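Local coordinates for protein rhamnosidase B (Bacillus sp., PDB 2OKX) that probably hydrolyses terminal alpha-L-rhamnose residues of rhamnosides, as a family 78 glycoside hydrolase that inverts the anomeric configuration, at residues L821-I824 with R825-Y828; Y497-P500 with V501-F505. All blocks are in the same frame, centred on the assembly; numbering follows the deposited sequence. Where two conformers were deposited one is given.

How the interactions relate
Interaction 2 comes first along the chain, in the concanavalin-like domain, at the turn between strands 493-498 and 503-505. Interaction 1 follows more than 300 residues later, on helix 817-833 of the six-hairpin glycosidase domain. Their centres are 34 Å apart and their nearest atoms about 18 Å, so they do not touch, and they share no helix or sheet. Each is a local contact within one continuous run of chain: residues 821-828 pair side chains one turn apart along helix 817-833, whereas residues 497-505 shape the link between two strands. The two contacts thus order separate parts of a multidomain enzyme, one built of strands and one of helices, with no direct contact between them.

Interaction 1. Residues L821-I824 with R825-Y828; sequences LDDI and RRNY
Asp822, Asp823 and Ile824 meet Arg825, Asn827 and Tyr828 in a within-helix contact midway along helix 817-833, which has one polar flank and one buried flank. Backbone bonds from residue i+4 back to i run through it, such as Asn827 N to Asp823 O at 2.8 Å.

Arg825 stretches back toward the preceding turn, with CG beside its own N (chi1 -74°) and the chain extended to NE. Arg825 NH1 forms a hydrogen-bonded salt bridge with Asp822 OD1 at 2.9 Å, in the guanidinium plane but from above the carboxylate, while Leu821 CB lies over one guanidinium face. Arginine suits this place because its other nitrogens remain for Asp543 (NE) and Asp897 (NH2), so three carboxylates surround one cation and probably stabilise its charge.

One turn on, Asn827 ND2 donates a hydrogen bond to Asp823 OD2 at 2.8 Å, leaving in its amide plane and arriving from above the carboxylate plane. Aspartate suits position 823 because OD2 can also bond Tyr808 OH.

On the buried flank, Ile824 CG2 touches Tyr828 CD2 at 3.9 Å, both side chains packing against helices 544-559, 801-813 and 868-876. Tyrosine fits because its ring fills this flank while its OH bonds Ser865 O. Such an amphipathic helix, packed among neighbouring helices, is characteristic of the (alpha/alpha)6 barrel of family 78 rhamnosidases.

Interaction 2. Residues Y497-P500 with V501-F505; sequences YVSP and VRRGF
Hydrogen bonds centred on Ser499 OG dominate this contact, which ties Ser499 to Val501 and Arg503 in the turn between strands 493-498 and 503-505. With OG anti to the backbone N (chi1 175°), the hydroxyl is directed along the onward chain. Val501 N donates to Ser499 OG at 3.3 Å, and this bond from residue i+2 to a serine oxygen closes an ST turn. Arg503 NH1 bonds Ser499 OG at 2.8 Å, almost straight at 175° and in the plane of the guanidinium, whose edge meets the hydroxyl. Glu152 OE1 is a further partner of OG, so the small, two-way hydroxyl of serine, able to accept and donate at once, suits the place.

Charge enters through Arg503. CG stands beside the backbone N (chi1 -66°), and the chain, extended from there to NE, carries the guanidinium back to the turn, where NH2 pairs with Glu152 OE2 and also bonds Thr485 O.

Packing around the polar group is by Val501: its CG1 lies 3.9 Å above one face of the Arg503 guanidinium, offset toward the rim, and Val501 CB comes within 3.7 Å of Ser499 OG. Apolar contact is with Trp23 of strand 22-31, on which Val501 and Pro500, whose ring restrains the backbone at the turn, both rest.

With an alanine at Ser499, Val501 N and Arg503 NH1 would probably lose their common acceptor, leaving the turn less firmly closed. The chemistry implies a small polar cluster around the buried Ser499 and Arg503, in which one hydroxyl joins a backbone N-H, a cation and a carboxylate, linking this turn to Glu152, far away in sequence.

Interaction 1. Residues L821-I824 with R825-Y828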
ATOM      1  N   LEU A 821      -9.659 -25.792 -10.092  1.00 19.30           N
ATOM      2  CA  LEU A 821     -10.741 -25.602  -9.133  1.00 19.62           C
ATOM      3  C   LEU A 821     -10.412 -26.191  -7.769  1.00 19.75           C
ATOM      4  O   LEU A 821     -10.674 -25.569  -6.737  1.00 18.88           O
ATOM      5  CB  LEU A 821     -12.046 -26.227  -9.643  1.00 19.14           C
ATOM      6  CG  LEU A 821     -12.746 -25.521 -10.802  1.00 19.14           C
ATOM      7  CD1 LEU A 821     -14.137 -26.117 -10.983  1.00 17.95           C
ATOM      8  CD2 LEU A 821     -12.846 -24.030 -10.514  1.00 17.53           C
ATOM      9  N   ASP A 822      -9.848 -27.393  -7.754  1.00 18.94           N
ATOM     10  CA  ASP A 822      -9.506 -28.011  -6.482  1.00 21.26           C
ATOM     11  C   ASP A 822      -8.427 -27.229  -5.750  1.00 19.68           C
ATOM     12  O   ASP A 822      -8.432 -27.163  -4.520  1.00 20.61           O
ATOM     13  CB  ASP A 822      -9.068 -29.464  -6.676  1.00 22.54           C
ATOM     14  CG  ASP A 822     -10.234 -30.382  -6.986  1.00 25.50           C
ATOM     15  OD1 ASP A 822     -11.371 -30.071  -6.572  1.00 24.75           O
ATOM     16  OD2 ASP A 822     -10.014 -31.424  -7.629  1.00 29.24           O
ATOM     17  N   ASP A 823      -7.504 -26.633  -6.497  1.00 18.27           N
ATOM     18  CA  ASP A 823      -6.445 -25.849  -5.878  1.00 19.71           C
ATOM     19  C   ASP A 823      -7.067 -24.597  -5.260  1.00 19.46           C
ATOM     20  O   ASP A 823      -6.744 -24.221  -4.132  1.00 17.81           O
ATOM     21  CB  ASP A 823      -5.390 -25.442  -6.910  1.00 19.96           C
ATOM     22  CG  ASP A 823      -4.117 -24.915  -6.263  1.00 23.83           C
ATOM     23  OD1 ASP A 823      -3.232 -25.733  -5.936  1.00 22.38           O
ATOM     24  OD2 ASP A 823      -4.008 -23.685  -6.066  1.00 22.43           O
ATOM     25  N   ILE A 824      -7.958 -23.950  -6.006  1.00 19.08           N
ATOM     26  CA  ILE A 824      -8.624 -22.755  -5.509  1.00 18.70           C
ATOM     27  C   ILE A 824      -9.400 -23.100  -4.240  1.00 19.00           C
ATOM     28  O   ILE A 824      -9.303 -22.397  -3.232  1.00 20.62           O
ATOM     29  CB  ILE A 824      -9.580 -22.168  -6.580  1.00 18.58           C
ATOM     30  CG1 ILE A 824      -8.759 -21.547  -7.713  1.00 18.34           C
ATOM     31  CG2 ILE A 824     -10.501 -21.118  -5.960  1.00 17.48           C
ATOM     32  CD1 ILE A 824      -9.586 -21.099  -8.904  1.00 19.98           C
ATOM     33  N   ARG A 825     -10.159 -24.190  -4.285  1.00 18.37           N
ATOM     34  CA  ARG A 825     -10.936 -24.619  -3.127  1.00 18.43           C
ATOM     35  C   ARG A 825     -10.055 -24.787  -1.891  1.00 18.98           C
ATOM     36  O   ARG A 825     -10.393 -24.309  -0.813  1.00 18.99           O
ATOM     37  CB  ARG A 825     -11.645 -25.942  -3.423  1.00 18.17           C
ATOM     38  CG  ARG A 825     -12.831 -25.804  -4.365  1.00 18.50           C
ATOM     39  CD  ARG A 825     -13.175 -27.119  -5.034  1.00 19.59           C
ATOM     40  NE  ARG A 825     -14.401 -27.005  -5.819  1.00 19.56           N
ATOM     41  CZ  ARG A 825     -14.676 -27.735  -6.894  1.00 20.68           C
ATOM     42  NH1 ARG A 825     -13.808 -28.640  -7.331  1.00 20.30           N
ATOM     43  NH2 ARG A 825     -15.830 -27.565  -7.524  1.00 18.42           N
ATOM     44  N   ARG A 826      -8.924 -25.462  -2.057  1.00 18.62           N
ATOM     45  CA  ARG A 826      -8.016 -25.701  -0.942  1.00 21.83           C
ATOM     46  C   ARG A 826      -7.334 -24.437  -0.437  1.00 21.81           C
ATOM     47  O   ARG A 826      -7.409 -24.107   0.751  1.00 21.10           O
ATOM     48  CB  ARG A 826      -6.949 -26.731  -1.338  0.54 22.72           C
ATOM     49  CG  ARG A 826      -5.818 -26.867  -0.320  0.54 26.97           C
ATOM     50  CD  ARG A 826      -4.873 -28.033  -0.624  0.54 28.88           C
ATOM     51  NE  ARG A 826      -4.436 -28.070  -2.018  0.54 31.37           N
ATOM     52  CZ  ARG A 826      -5.064 -28.741  -2.979  0.54 31.68           C
ATOM     53  NH1 ARG A 826      -6.157 -29.435  -2.695  0.54 32.30           N
ATOM     54  NH2 ARG A 826      -4.602 -28.717  -4.222  0.54 32.00           N
ATOM     55  N   ASN A 827      -6.682 -23.725  -1.346  1.00 20.20           N
ATOM     56  CA  ASN A 827      -5.935 -22.534  -0.982  1.00 22.59           C
ATOM     57  C   ASN A 827      -6.717 -21.298  -0.590  1.00 22.90           C
ATOM     58  O   ASN A 827      -6.313 -20.575   0.320  1.00 22.23           O
ATOM     59  CB  ASN A 827      -4.933 -22.213  -2.085  1.00 24.20           C
ATOM     60  CG  ASN A 827      -3.794 -23.206  -2.114  1.00 29.64           C
ATOM     61  OD1 ASN A 827      -3.219 -23.520  -1.072  1.00 30.97           O
ATOM     62  ND2 ASN A 827      -3.461 -23.710  -3.297  1.00 28.08           N
ATOM     63  N   TYR A 828      -7.826 -21.037  -1.267  1.00 20.18           N
ATOM     64  CA  TYR A 828      -8.623 -19.883  -0.900  1.00 19.29           C
ATOM     65  C   TYR A 828      -9.586 -20.313   0.198  1.00 18.88           C
ATOM     66  O   TYR A 828     -10.000 -19.501   1.028  1.00 17.82           O
ATOM     67  CB  TYR A 828      -9.349 -19.332  -2.127  1.00 18.47           C
ATOM     68  CG  TYR A 828      -8.398 -18.625  -3.068  1.00 17.31           C
ATOM     69  CD1 TYR A 828      -8.209 -17.243  -2.991  1.00 17.62           C
ATOM     70  CD2 TYR A 828      -7.642 -19.344  -4.002  1.00 16.37           C
ATOM     71  CE1 TYR A 828      -7.291 -16.593  -3.820  1.00 15.73           C
ATOM     72  CE2 TYR A 828      -6.724 -18.705  -4.831  1.00 15.11           C
ATOM     73  CZ  TYR A 828      -6.553 -17.333  -4.736  1.00 16.52           C
ATOM     74  OH  TYR A 828      -5.647 -16.696  -5.553  1.00 16.29           O
TER

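Interaction 2. Residues Y497-P500 with V501-F505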
ATOM      1  N   TYR A 497     -14.964  14.672  13.589  1.00 24.54           N
ATOM      2  CA  TYR A 497     -13.646  14.626  12.981  1.00 23.03           C
ATOM      3  C   TYR A 497     -13.550  13.515  11.947  1.00 22.25           C
ATOM      4  O   TYR A 497     -14.054  12.414  12.158  1.00 21.56           O
ATOM      5  CB  TYR A 497     -12.570  14.396  14.044  1.00 22.56           C
ATOM      6  CG  TYR A 497     -11.171  14.371  13.466  1.00 23.93           C
ATOM      7  CD1 TYR A 497     -10.559  15.543  13.023  1.00 22.81           C
ATOM      8  CD2 TYR A 497     -10.477  13.166  13.317  1.00 23.55           C
ATOM      9  CE1 TYR A 497      -9.297  15.520  12.448  1.00 24.26           C
ATOM     10  CE2 TYR A 497      -9.212  13.132  12.739  1.00 23.45           C
ATOM     11  CZ  TYR A 497      -8.628  14.312  12.305  1.00 24.18           C
ATOM     12  OH  TYR A 497      -7.381  14.291  11.723  1.00 23.65           O
ATOM     13  N   VAL A 498     -12.907  13.821  10.826  1.00 21.10           N
ATOM     14  CA  VAL A 498     -12.694  12.846   9.770  1.00 20.59           C
ATOM     15  C   VAL A 498     -11.217  12.911   9.401  1.00 20.13           C
ATOM     16  O   VAL A 498     -10.739  13.922   8.885  1.00 20.94           O
ATOM     17  CB  VAL A 498     -13.540  13.154   8.515  1.00 20.27           C
ATOM     18  CG1 VAL A 498     -13.181  12.184   7.395  1.00 20.10           C
ATOM     19  CG2 VAL A 498     -15.020  13.047   8.847  1.00 19.73           C
ATOM     20  N   SER A 499     -10.491  11.837   9.680  1.00 19.65           N
ATOM     21  CA  SER A 499      -9.072  11.780   9.365  1.00 19.66           C
ATOM     22  C   SER A 499      -8.840  11.862   7.864  1.00 20.95           C
ATOM     23  O   SER A 499      -9.462  11.129   7.089  1.00 21.55           O
ATOM     24  CB  SER A 499      -8.464  10.482   9.899  1.00 19.80           C
ATOM     25  OG  SER A 499      -7.107  10.355   9.497  1.00 19.88           O
ATOM     26  N   PRO A 500      -7.946  12.766   7.428  1.00 19.77           N
ATOM     27  CA  PRO A 500      -7.658  12.908   5.998  1.00 19.37           C
ATOM     28  C   PRO A 500      -6.588  11.915   5.543  1.00 19.18           C
ATOM     29  O   PRO A 500      -6.142  11.947   4.399  1.00 20.52           O
ATOM     30  CB  PRO A 500      -7.198  14.360   5.886  1.00 20.39           C
ATOM     31  CG  PRO A 500      -6.457  14.554   7.175  1.00 18.92           C
ATOM     32  CD  PRO A 500      -7.357  13.879   8.197  1.00 19.03           C
ATOM     33  N   VAL A 501      -6.184  11.035   6.451  1.00 18.72           N
ATOM     34  CA  VAL A 501      -5.174  10.022   6.155  1.00 19.69           C
ATOM     35  C   VAL A 501      -5.861   8.685   5.900  1.00 18.91           C
ATOM     36  O   VAL A 501      -6.575   8.180   6.758  1.00 21.17           O
ATOM     37  CB  VAL A 501      -4.189   9.867   7.335  1.00 18.72           C
ATOM     38  CG1 VAL A 501      -3.207   8.727   7.064  1.00 18.29           C
ATOM     39  CG2 VAL A 501      -3.444  11.177   7.551  1.00 20.37           C
ATOM     40  N   ARG A 502      -5.648   8.116   4.718  1.00 19.15           N
ATOM     41  CA  ARG A 502      -6.264   6.839   4.376  1.00 19.20           C
ATOM     42  C   ARG A 502      -5.672   5.678   5.168  1.00 18.60           C
ATOM     43  O   ARG A 502      -4.461   5.604   5.362  1.00 19.18           O
ATOM     44  CB  ARG A 502      -6.097   6.548   2.881  1.00 19.37           C
ATOM     45  CG  ARG A 502      -6.579   5.153   2.469  1.00 18.90           C
ATOM     46  CD  ARG A 502      -6.109   4.778   1.068  1.00 16.92           C
ATOM     47  NE  ARG A 502      -6.784   5.546   0.024  1.00 18.39           N
ATOM     48  CZ  ARG A 502      -8.051   5.365  -0.338  1.00 19.57           C
ATOM     49  NH1 ARG A 502      -8.798   4.437   0.253  1.00 17.30           N
ATOM     50  NH2 ARG A 502      -8.573   6.115  -1.295  1.00 21.26           N
ATOM     51  N   ARG A 503      -6.539   4.783   5.632  1.00 16.75           N
ATOM     52  CA  ARG A 503      -6.110   3.598   6.367  1.00 17.19           C
ATOM     53  C   ARG A 503      -6.916   2.388   5.907  1.00 17.28           C
ATOM     54  O   ARG A 503      -8.086   2.512   5.551  1.00 15.65           O
ATOM     55  CB  ARG A 503      -6.300   3.785   7.877  1.00 17.28           C
ATOM     56  CG  ARG A 503      -5.404   4.860   8.475  1.00 16.07           C
ATOM     57  CD  ARG A 503      -5.556   4.965   9.979  1.00 17.43           C
ATOM     58  NE  ARG A 503      -4.760   6.080  10.490  1.00 19.55           N
ATOM     59  CZ  ARG A 503      -5.109   7.358  10.379  1.00 19.48           C
ATOM     60  NH1 ARG A 503      -6.251   7.694   9.789  1.00 20.68           N
ATOM     61  NH2 ARG A 503      -4.298   8.305  10.824  1.00 20.15           N
ATOM     62  N   GLY A 504      -6.273   1.223   5.909  1.00 17.35           N
ATOM     63  CA  GLY A 504      -6.942  -0.002   5.510  1.00 16.62           C
ATOM     64  C   GLY A 504      -6.952  -0.904   6.727  1.00 15.38           C
ATOM     65  O   GLY A 504      -5.923  -1.064   7.387  1.00 15.79           O
ATOM     66  N   PHE A 505      -8.105  -1.482   7.039  1.00 14.04           N
ATOM     67  CA  PHE A 505      -8.227  -2.346   8.207  1.00 14.88           C
ATOM     68  C   PHE A 505      -9.642  -2.908   8.275  1.00 14.98           C
ATOM     69  O   PHE A 505     -10.521  -2.492   7.522  1.00 14.24           O
ATOM     70  CB  PHE A 505      -7.972  -1.519   9.473  1.00 16.66           C
ATOM     71  CG  PHE A 505      -8.982  -0.422   9.684  1.00 17.35           C
ATOM     72  CD1 PHE A 505     -10.130  -0.648  10.438  1.00 17.60           C
ATOM     73  CD2 PHE A 505      -8.818   0.819   9.075  1.00 17.77           C
ATOM     74  CE1 PHE A 505     -11.103   0.342  10.580  1.00 18.13           C
ATOM     75  CE2 PHE A 505      -9.787   1.821   9.209  1.00 19.76           C
ATOM     76  CZ  PHE A 505     -10.933   1.582   9.963  1.00 19.35           C
TER